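Local coordinates for protein endo-b-1,4-glucanase (PDB 1KS8) that probably cuts internal beta-1,4-glucosidic bonds of cellulose and related beta-glucans, as a family 9 glycoside hydrolase with an (alpha/alpha)6 catalytic domain, at residues Q44-T49 with E112-V117; Q289-G294 with Q397-V402; R361-P366 with D381-V386. All blocks are in the same frame, centred on the assembly; numbering follows the deposited sequence.

In the fold
From the N terminus, interaction 1 comes first: the loop after helix 5-18 returns to strand 113-117, closing a span of 62 residues that is mostly helical and tying that loop to the small antiparallel sheet. It is complete before interaction 2 begins. Interaction 2 joins the loop after helix 271-286 to the loop before helix 408-411, on the opposite side of the chain's centre and about 42 Å from interaction 1, centre to centre. Within that second span lies interaction 3, which closes a short loop from helix 361-364 to residues 381-386. No two of the three touch; interactions 2 and 3 come within about 10 Å at their nearest atoms.

Interaction 1 of 3, residues Q44-T49 with E112-V117; sequences QGQDLT and EFYGQV
Gln44, Tyr114 and Glu112 gather round a single water, with no direct hydrogen bond between the segments. The amide NE2 of Gln44 stops 4.0 Å from Tyr114 OH, and water 1 lies between the polar ends. It donates to Glu112 OE1 at 2.8 Å, and its bond to Tyr114 OH is 2.6 Å long; its approach to Gln44 NE2, at 2.5 Å, is too short to be taken at face value. The Gln44 chain, bent at chi2 (73°), crosses the tyrosine side chain at about a right angle. Gln44 NE2 donates to Gln46 OE1 at 3.0 Å, and this bond lies close to the Gln44 amide plane. Tyr114 OH is bonded as well to the backbone N of Asp43, while Glu112 OE1 has a second partner in Thr108 OG1.

The rest of the contact is apolar. Leu48 carries it with one methyl: CD1 sits 3.9 Å from Tyr114 CG and makes an off-centre CH-pi contact, 4.3 Å from the ring centroid and 30° off the normal. The two side chains cross at about a right angle. The same Leu48 CD1 reaches Val117 CG2 at 3.9 Å, so one methyl touches both strand side chains. On the loop side, Asp47 OD1 accepts from both Thr49 N and Thr49 OG1, the first bond forming an Asx turn.

Tyr114 and Val117 flank the classic beta bulge that Gly115 and Gln116 form opposite Tyr140. The whole is a loop packed on the central strand of a three-stranded antiparallel sheet, a small sheet within the mainly helical (alpha/alpha)6 catalytic domain.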
loop_
_atom_site.group_PDB
_atom_site.type_symbol
_atom_site.label_atom_id
_atom_site.label_comp_id
_atom_site.label_asym_id
_atom_site.label_seq_id
_atom_site.Cartn_x
_atom_site.Cartn_y
_atom_site.Cartn_z
ATOM N N GLN A 44 -21.051 4.835 17.245
ATOM C CA GLN A 44 -21.911 5.925 17.702
ATOM C C GLN A 44 -22.487 6.663 16.499
ATOM O O GLN A 44 -23.111 7.714 16.637
ATOM C CB GLN A 44 -21.140 6.914 18.586
ATOM C CG GLN A 44 -20.991 6.467 20.031
ATOM C CD GLN A 44 -20.006 5.336 20.196
ATOM O OE1 GLN A 44 -20.164 4.480 21.068
ATOM N NE2 GLN A 44 -18.969 5.333 19.371
ATOM N N GLY A 45 -22.274 6.106 15.313
ATOM C CA GLY A 45 -22.782 6.733 14.107
ATOM C C GLY A 45 -21.814 7.720 13.483
ATOM O O GLY A 45 -22.199 8.483 12.597
ATOM N N GLN A 46 -20.562 7.713 13.938
ATOM C CA GLN A 46 -19.559 8.615 13.386
ATOM C C GLN A 46 -19.364 8.310 11.907
ATOM O O GLN A 46 -19.363 7.153 11.495
ATOM C CB GLN A 46 -18.209 8.445 14.088
ATOM C CG GLN A 46 -18.211 8.673 15.591
ATOM C CD GLN A 46 -18.313 7.385 16.383
ATOM O OE1 GLN A 46 -17.745 7.271 17.470
ATOM N NE2 GLN A 46 -19.041 6.410 15.850
ATOM N N ASP A 47 -19.186 9.356 11.114
ATOM C CA ASP A 47 -18.974 9.199 9.684
ATOM C C ASP A 47 -17.650 8.484 9.412
ATOM O O ASP A 47 -16.601 8.916 9.880
ATOM C CB ASP A 47 -18.974 10.583 9.025
ATOM C CG ASP A 47 -18.622 10.537 7.553
ATOM O OD1 ASP A 47 -18.859 9.494 6.910
ATOM O OD2 ASP A 47 -18.126 11.562 7.036
ATOM N N LEU A 48 -17.710 7.375 8.678
ATOM C CA LEU A 48 -16.503 6.635 8.317
ATOM C C LEU A 48 -16.467 6.419 6.807
ATOM O O LEU A 48 -15.833 5.485 6.316
ATOM C CB LEU A 48 -16.438 5.282 9.039
ATOM C CG LEU A 48 -16.239 5.281 10.560
ATOM C CD1 LEU A 48 -16.192 3.838 11.048
ATOM C CD2 LEU A 48 -14.950 6.009 10.933
ATOM N N THR A 49 -17.156 7.285 6.070
ATOM C CA THR A 49 -17.178 7.171 4.617
ATOM C C THR A 49 -15.847 7.601 4.019
ATOM O O THR A 49 -15.133 8.435 4.579
ATOM C CB THR A 49 -18.297 8.026 3.989
ATOM O OG1 THR A 49 -18.107 9.407 4.335
ATOM C CG2 THR A 49 -19.661 7.550 4.468
ATOM N N GLU A 112 -8.675 5.841 20.439
ATOM C CA GLU A 112 -9.662 4.970 19.811
ATOM C C GLU A 112 -9.475 5.097 18.310
ATOM O O GLU A 112 -9.339 6.201 17.786
ATOM C CB GLU A 112 -11.087 5.381 20.188
ATOM C CG GLU A 112 -12.148 4.398 19.704
ATOM C CD GLU A 112 -13.539 4.742 20.193
ATOM O OE1 GLU A 112 -14.203 5.599 19.571
ATOM O OE2 GLU A 112 -13.964 4.162 21.214
ATOM N N PHE A 113 -9.466 3.966 17.618
ATOM C CA PHE A 113 -9.268 3.992 16.179
ATOM C C PHE A 113 -10.010 2.870 15.469
ATOM O O PHE A 113 -9.861 1.696 15.817
ATOM C CB PHE A 113 -7.772 3.887 15.868
ATOM C CG PHE A 113 -7.447 4.048 14.417
ATOM C CD1 PHE A 113 -7.535 5.294 13.812
ATOM C CD2 PHE A 113 -7.085 2.949 13.646
ATOM C CE1 PHE A 113 -7.269 5.447 12.456
ATOM C CE2 PHE A 113 -6.816 3.090 12.286
ATOM C CZ PHE A 113 -6.909 4.342 11.690
ATOM N N TYR A 114 -10.815 3.226 14.476
ATOM C CA TYR A 114 -11.530 2.209 13.722
ATOM C C TYR A 114 -10.602 1.619 12.672
ATOM O O TYR A 114 -10.054 2.335 11.831
ATOM C CB TYR A 114 -12.795 2.786 13.084
ATOM C CG TYR A 114 -13.932 2.862 14.073
ATOM C CD1 TYR A 114 -14.020 3.913 14.990
ATOM C CD2 TYR A 114 -14.878 1.841 14.146
ATOM C CE1 TYR A 114 -15.026 3.935 15.962
ATOM C CE2 TYR A 114 -15.881 1.854 15.109
ATOM C CZ TYR A 114 -15.948 2.901 16.013
ATOM O OH TYR A 114 -16.932 2.897 16.973
ATOM N N GLY A 115 -10.420 0.304 12.746
ATOM C CA GLY A 115 -9.527 -0.376 11.827
ATOM C C GLY A 115 -10.186 -1.181 10.729
ATOM O O GLY A 115 -9.494 -1.798 9.916
ATOM N N GLN A 116 -11.512 -1.191 10.686
ATOM C CA GLN A 116 -12.190 -1.946 9.648
ATOM C C GLN A 116 -13.644 -1.555 9.482
ATOM O O GLN A 116 -14.326 -1.246 10.457
ATOM C CB GLN A 116 -12.119 -3.447 9.960
ATOM C CG GLN A 116 -12.417 -4.360 8.772
ATOM C CD GLN A 116 -12.212 -5.829 9.106
ATOM O OE1 GLN A 116 -11.179 -6.210 9.661
ATOM N NE2 GLN A 116 -13.189 -6.663 8.762
ATOM N N VAL A 117 -14.102 -1.540 8.235
ATOM C CA VAL A 117 -15.507 -1.296 7.928
ATOM C C VAL A 117 -15.844 -2.389 6.925
ATOM O O VAL A 117 -15.199 -2.509 5.873
ATOM C CB VAL A 117 -15.781 0.079 7.297
ATOM C CG1 VAL A 117 -17.276 0.202 6.993
ATOM C CG2 VAL A 117 -15.357 1.185 8.252
HETATM O O HOH W 1 -16.720 4.371 19.095
#

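Interaction 2 of 3, residues Q289-G294 with Q397-V402; sequences QKTPKG and QNDNYV
Thr291 and Lys293 share the carboxylate of Asp399, one hydrogen bond to each oxygen. Thr291 OG1 donates to Asp399 OD1 at 2.7 Å, and the backbone N of Lys293 donates to Asp399 OD2 at 3.0 Å. Both donors arrive on the syn side, somewhat out of the carboxylate plane, by 21° for the threonine and 24° for the amide. The acid thus holds two residues of the type I turn that runs from Thr291 to Gly294, which is closed by Gly294 N bonding to Thr291 O. Asp399 OD1 has a further partner in Tyr337 OH. An alanine in place of Asp399 would probably leave Thr291 OG1, Lys293 N and Tyr337 OH without this acceptor and the turn less firmly tied to the loop of residues 397-402.

A weaker polar contact is the CH...O approach of Thr291 CA to Gln397 O, at 3.4 Å.

A water bridge also links the segments: water 2 accepts from Lys293 NZ and donates to Asp399 O at 2.7 Å. Lys293 NZ bonds to Gly342 O as well. The ammonium and carboxylate themselves do not meet, with Lys293 NZ 5.6 Å from Asp399 OD2.

Van der Waals contacts add to these. Pro292 CD lies 3.2 Å from Asp399 OD2, the two side chains sliding past each other in opposite directions. Lys293 CG, anti to its carbonyl carbon (chi1 -68°), rests against Asp399 OD2 at 3.3 Å.

This is a surface meeting of two loops, one between helices 271-286 and 303-319 and the other leading to helix 408-411, with helix 324-341 supplying Tyr337 beside both Asp399 and Lys293.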
loop_
_atom_site.group_PDB
_atom_site.type_symbol
_atom_site.label_atom_id
_atom_site.label_comp_id
_atom_site.label_asym_id
_atom_site.label_seq_id
_atom_site.Cartn_x
_atom_site.Cartn_y
_atom_site.Cartn_z
ATOM N N GLN A 289 15.824 -16.698 -4.556
ATOM C CA GLN A 289 15.277 -17.484 -5.651
ATOM C C GLN A 289 14.652 -16.572 -6.695
ATOM O O GLN A 289 13.971 -15.600 -6.360
ATOM C CB GLN A 289 14.219 -18.466 -5.142
ATOM C CG GLN A 289 13.537 -19.243 -6.263
ATOM C CD GLN A 289 12.555 -20.279 -5.761
ATOM O OE1 GLN A 289 11.711 -20.768 -6.517
ATOM N NE2 GLN A 289 12.665 -20.633 -4.486
ATOM N N LYS A 290 14.889 -16.895 -7.960
ATOM C CA LYS A 290 14.349 -16.119 -9.066
ATOM C C LYS A 290 13.748 -17.068 -10.087
ATOM O O LYS A 290 14.099 -18.247 -10.127
ATOM C CB LYS A 290 15.461 -15.303 -9.726
ATOM C CG LYS A 290 16.148 -14.328 -8.786
ATOM C CD LYS A 290 17.358 -13.682 -9.432
ATOM C CE LYS A 290 18.043 -12.726 -8.464
ATOM N NZ LYS A 290 18.568 -13.433 -7.257
ATOM N N THR A 291 12.825 -16.564 -10.898
ATOM C CA THR A 291 12.232 -17.385 -11.942
ATOM C C THR A 291 13.300 -17.454 -13.032
ATOM O O THR A 291 14.243 -16.662 -13.031
ATOM C CB THR A 291 10.968 -16.733 -12.533
ATOM O OG1 THR A 291 11.333 -15.535 -13.233
ATOM C CG2 THR A 291 9.970 -16.400 -11.426
ATOM N N PRO A 292 13.175 -18.402 -13.971
ATOM C CA PRO A 292 14.174 -18.505 -15.038
ATOM C C PRO A 292 14.345 -17.198 -15.814
ATOM O O PRO A 292 15.434 -16.893 -16.303
ATOM C CB PRO A 292 13.625 -19.632 -15.909
ATOM C CG PRO A 292 12.972 -20.526 -14.903
ATOM C CD PRO A 292 12.229 -19.531 -14.026
ATOM N N LYS A 293 13.267 -16.425 -15.922
ATOM C CA LYS A 293 13.321 -15.163 -16.649
ATOM C C LYS A 293 13.800 -13.967 -15.827
ATOM O O LYS A 293 13.788 -12.834 -16.307
ATOM C CB LYS A 293 11.962 -14.875 -17.296
ATOM C CG LYS A 293 11.645 -15.857 -18.423
ATOM C CD LYS A 293 10.339 -15.546 -19.132
ATOM C CE LYS A 293 10.117 -16.517 -20.283
ATOM N NZ LYS A 293 8.847 -16.260 -21.018
ATOM N N GLY A 294 14.214 -14.218 -14.587
ATOM C CA GLY A 294 14.752 -13.143 -13.767
ATOM C C GLY A 294 13.924 -12.468 -12.693
ATOM O O GLY A 294 14.431 -11.578 -12.010
ATOM N N GLN A 397 6.631 -19.686 -10.040
ATOM C CA GLN A 397 8.087 -19.735 -9.973
ATOM C C GLN A 397 8.791 -20.077 -11.286
ATOM O O GLN A 397 10.013 -19.955 -11.385
ATOM C CB GLN A 397 8.520 -20.715 -8.881
ATOM C CG GLN A 397 8.169 -22.164 -9.163
ATOM C CD GLN A 397 8.545 -23.079 -8.014
ATOM O OE1 GLN A 397 9.661 -23.017 -7.498
ATOM N NE2 GLN A 397 7.616 -23.939 -7.611
ATOM N N ASN A 398 8.028 -20.499 -12.289
ATOM C CA ASN A 398 8.607 -20.840 -13.585
ATOM C C ASN A 398 8.082 -19.943 -14.702
ATOM O O ASN A 398 8.100 -20.323 -15.874
ATOM C CB ASN A 398 8.337 -22.309 -13.921
ATOM C CG ASN A 398 9.111 -23.259 -13.029
ATOM O OD1 ASN A 398 10.335 -23.177 -12.937
ATOM N ND2 ASN A 398 8.402 -24.170 -12.371
ATOM N N ASP A 399 7.614 -18.755 -14.324
ATOM C CA ASP A 399 7.092 -17.769 -15.273
ATOM C C ASP A 399 5.825 -18.202 -16.008
ATOM O O ASP A 399 5.505 -17.663 -17.068
ATOM C CB ASP A 399 8.169 -17.408 -16.304
ATOM C CG ASP A 399 9.438 -16.875 -15.666
ATOM O OD1 ASP A 399 9.384 -15.811 -15.014
ATOM O OD2 ASP A 399 10.495 -17.522 -15.818
ATOM N N ASN A 400 5.104 -19.169 -15.450
ATOM C CA ASN A 400 3.872 -19.660 -16.066
ATOM C C ASN A 400 2.688 -18.865 -15.535
ATOM O O ASN A 400 2.646 -18.515 -14.357
ATOM C CB ASN A 400 3.693 -21.146 -15.761
ATOM C CG ASN A 400 4.745 -22.006 -16.436
ATOM O OD1 ASN A 400 5.053 -23.105 -15.975
ATOM N ND2 ASN A 400 5.295 -21.513 -17.540
ATOM N N TYR A 401 1.722 -18.589 -16.405
ATOM C CA TYR A 401 0.564 -17.799 -16.015
ATOM C C TYR A 401 -0.621 -17.951 -16.964
ATOM O O TYR A 401 -0.452 -18.028 -18.182
ATOM C CB TYR A 401 0.967 -16.321 -15.958
ATOM C CG TYR A 401 -0.181 -15.355 -15.788
ATOM C CD1 TYR A 401 -0.677 -15.036 -14.524
ATOM C CD2 TYR A 401 -0.783 -14.763 -16.900
ATOM C CE1 TYR A 401 -1.743 -14.150 -14.372
ATOM C CE2 TYR A 401 -1.849 -13.884 -16.761
ATOM C CZ TYR A 401 -2.326 -13.580 -15.496
ATOM O OH TYR A 401 -3.392 -12.712 -15.370
ATOM N N VAL A 402 -1.818 -17.984 -16.384
ATOM C CA VAL A 402 -3.063 -18.075 -17.135
ATOM C C VAL A 402 -4.008 -17.044 -16.520
ATOM O O VAL A 402 -4.213 -17.020 -15.310
ATOM C CB VAL A 402 -3.702 -19.479 -17.032
ATOM C CG1 VAL A 402 -5.055 -19.487 -17.733
ATOM C CG2 VAL A 402 -2.783 -20.513 -17.663
HETATM O O HOH W 2 6.679 -17.028 -19.448
#

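Interaction 3 of 3, residues R361-P366 with D381-V386. With SO4 (sulfate ion), chain B.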
loop_
_atom_site.group_PDB
_atom_site.type_symbol
_atom_site.label_atom_id
_atom_site.label_comp_id
_atom_site.label_asym_id
_atom_site.label_seq_id
_atom_site.Cartn_x
_atom_site.Cartn_y
_atom_site.Cartn_z
ATOM N N ARG A 361 -14.258 -7.205 -8.291
ATOM C CA ARG A 361 -15.684 -7.005 -8.491
ATOM C C ARG A 361 -16.132 -5.802 -9.309
ATOM O O ARG A 361 -16.797 -5.963 -10.332
ATOM C CB ARG A 361 -16.386 -6.979 -7.136
ATOM C CG ARG A 361 -16.359 -8.318 -6.423
ATOM C CD ARG A 361 -16.817 -8.186 -4.982
ATOM N NE ARG A 361 -16.858 -9.474 -4.290
ATOM C CZ ARG A 361 -15.788 -10.158 -3.893
ATOM N NH1 ARG A 361 -14.568 -9.688 -4.115
ATOM N NH2 ARG A 361 -15.944 -11.313 -3.257
ATOM N N SER A 362 -15.774 -4.597 -8.880
ATOM C CA SER A 362 -16.251 -3.420 -9.594
ATOM C C SER A 362 -15.887 -3.363 -11.070
ATOM O O SER A 362 -16.714 -2.965 -11.890
ATOM C CB SER A 362 -15.817 -2.130 -8.880
ATOM O OG SER A 362 -14.422 -1.926 -8.937
ATOM N N SER A 363 -14.675 -3.769 -11.428
ATOM C CA SER A 363 -14.290 -3.732 -12.835
ATOM C C SER A 363 -14.960 -4.828 -13.666
ATOM O O SER A 363 -15.076 -4.705 -14.880
ATOM C CB SER A 363 -12.764 -3.826 -12.987
ATOM O OG SER A 363 -12.260 -5.060 -12.509
ATOM N N SER A 364 -15.403 -5.899 -13.017
ATOM C CA SER A 364 -16.046 -6.994 -13.742
ATOM C C SER A 364 -17.475 -6.660 -14.157
ATOM O O SER A 364 -18.025 -7.256 -15.083
ATOM C CB SER A 364 -16.083 -8.254 -12.875
ATOM O OG SER A 364 -17.104 -8.166 -11.888
ATOM N N CYS A 365 -18.067 -5.694 -13.474
ATOM C CA CYS A 365 -19.452 -5.331 -13.719
ATOM C C CYS A 365 -19.792 -4.454 -14.905
ATOM O O CYS A 365 -19.081 -3.507 -15.221
ATOM C CB CYS A 365 -20.018 -4.651 -12.483
ATOM S SG CYS A 365 -20.113 -5.687 -10.999
ATOM N N PRO A 366 -20.906 -4.768 -15.581
ATOM C CA PRO A 366 -21.329 -3.961 -16.725
ATOM C C PRO A 366 -21.990 -2.749 -16.068
ATOM O O PRO A 366 -22.193 -2.738 -14.851
ATOM C CB PRO A 366 -22.336 -4.867 -17.425
ATOM C CG PRO A 366 -22.975 -5.589 -16.271
ATOM C CD PRO A 366 -21.774 -5.950 -15.419
ATOM N N ASP A 381 -15.941 -14.152 -20.342
ATOM C CA ASP A 381 -15.485 -12.909 -20.953
ATOM C C ASP A 381 -14.559 -12.112 -20.043
ATOM O O ASP A 381 -14.561 -12.288 -18.825
ATOM C CB ASP A 381 -16.689 -12.030 -21.305
ATOM C CG ASP A 381 -17.694 -12.738 -22.191
ATOM O OD1 ASP A 381 -18.778 -12.165 -22.424
ATOM O OD2 ASP A 381 -17.401 -13.860 -22.653
ATOM N N PRO A 382 -13.740 -11.227 -20.631
ATOM C CA PRO A 382 -12.827 -10.409 -19.833
ATOM C C PRO A 382 -13.646 -9.434 -18.989
ATOM O O PRO A 382 -14.814 -9.174 -19.296
ATOM C CB PRO A 382 -11.987 -9.697 -20.892
ATOM C CG PRO A 382 -12.914 -9.607 -22.065
ATOM C CD PRO A 382 -13.556 -10.970 -22.072
ATOM N N ASN A 383 -13.053 -8.911 -17.920
ATOM C CA ASN A 383 -13.756 -7.954 -17.074
ATOM C C ASN A 383 -14.265 -6.825 -17.959
ATOM O O ASN A 383 -13.525 -6.301 -18.792
ATOM C CB ASN A 383 -12.818 -7.399 -15.998
ATOM C CG ASN A 383 -12.628 -8.356 -14.839
ATOM O OD1 ASN A 383 -12.661 -9.572 -15.011
ATOM N ND2 ASN A 383 -12.415 -7.807 -13.646
ATOM N N TYR A 384 -15.527 -6.457 -17.771
ATOM C CA TYR A 384 -16.151 -5.410 -18.572
ATOM C C TYR A 384 -15.320 -4.132 -18.637
ATOM O O TYR A 384 -15.123 -3.571 -19.715
ATOM C CB TYR A 384 -17.552 -5.108 -18.030
ATOM C CG TYR A 384 -18.350 -4.169 -18.903
ATOM C CD1 TYR A 384 -18.161 -2.792 -18.830
ATOM C CD2 TYR A 384 -19.285 -4.661 -19.815
ATOM C CE1 TYR A 384 -18.883 -1.921 -19.639
ATOM C CE2 TYR A 384 -20.015 -3.796 -20.633
ATOM C CZ TYR A 384 -19.807 -2.427 -20.535
ATOM O OH TYR A 384 -20.527 -1.557 -21.326
ATOM N N HIS A 385 -14.839 -3.674 -17.486
ATOM C CA HIS A 385 -14.018 -2.469 -17.424
ATOM C C HIS A 385 -12.550 -2.847 -17.302
ATOM O O HIS A 385 -12.197 -3.768 -16.565
ATOM C CB HIS A 385 -14.369 -1.619 -16.200
ATOM C CG HIS A 385 -15.814 -1.245 -16.102
ATOM N ND1 HIS A 385 -16.421 -0.370 -16.978
ATOM C CD2 HIS A 385 -16.766 -1.607 -15.210
ATOM C CE1 HIS A 385 -17.685 -0.210 -16.628
ATOM N NE2 HIS A 385 -17.921 -0.950 -15.559
ATOM N N VAL A 386 -11.695 -2.135 -18.026
ATOM C CA VAL A 386 -10.265 -2.376 -17.937
ATOM C C VAL A 386 -9.806 -1.704 -16.643
ATOM O O VAL A 386 -10.062 -0.517 -16.426
ATOM C CB VAL A 386 -9.520 -1.762 -19.144
ATOM C CG1 VAL A 386 -8.015 -1.820 -18.919
ATOM C CG2 VAL A 386 -9.888 -2.521 -20.409
HETATM S S SO4 B . -12.205 -11.959 -2.255
HETATM O O1 SO4 B . -11.556 -13.204 -3.053
HETATM O O2 SO4 B . -13.586 -12.334 -2.038
HETATM O O3 SO4 B . -11.544 -11.752 -1.140
HETATM O O4 SO4 B . -12.150 -10.883 -3.211
HETATM O O HOH W 3 -16.723 -8.946 -16.515
HETATM O O HOH W 4 -20.096 -1.101 -13.704
#
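A buried, mainly polar contact joins Ser363 and Pro366, on and just after the short, weakly bonded helix 361-364, to Asn383, Tyr384 and His385 of the loop that follows helix 374-377. Ser363 is gripped twice. Its carbonyl O accepts from His385 N at 2.8 Å, and its OG accepts from Asn383 ND2 at 3.0 Å, a bond lying in the asparagine amide plane. Second partners fix these groups further: His360 ND1 bonds to Ser363 OG, Pro358 O takes the asparagine ND2, and Arg405 NE reaches OD1. The side chain of Asn383 lies about 7 Å from that of Asp403, a predicted active-site residue.

Pro366 meets Tyr384 through a CH-pi contact, with CA 3.8 Å from the ring centroid and over one face. Tyr384 CG is set anti to its backbone N (chi1 -172°), which brings it within 3.7 Å of Pro366 CA. The proline CB adds contact with CD2 on the same ring. Within the loop, Tyr384 CD1 lies over one face of the His385 ring, toward its rim, while water 4 sits at the edge of that ring, 2.9 Å from His385 NE2. Water 3 links Ser364 O to Tyr384 N.

Arg361, which makes no contact with residues 381-386, binds a sulfate ion, probably from the crystallisation liquor: Arg361 NH1 donates to sulfate O4 and NH2 to O2, each at 2.8 Å. Its guanidinium is also bonded to Gly56 O, His124 O and Phe126 O, and His359 NE2 binds the same ion.

The disulfide joins Cys365, just after helix 361-364, to Cys372, just before helix 374-377, after which the chain passes through residues 381-386 on its way to helix 408-411.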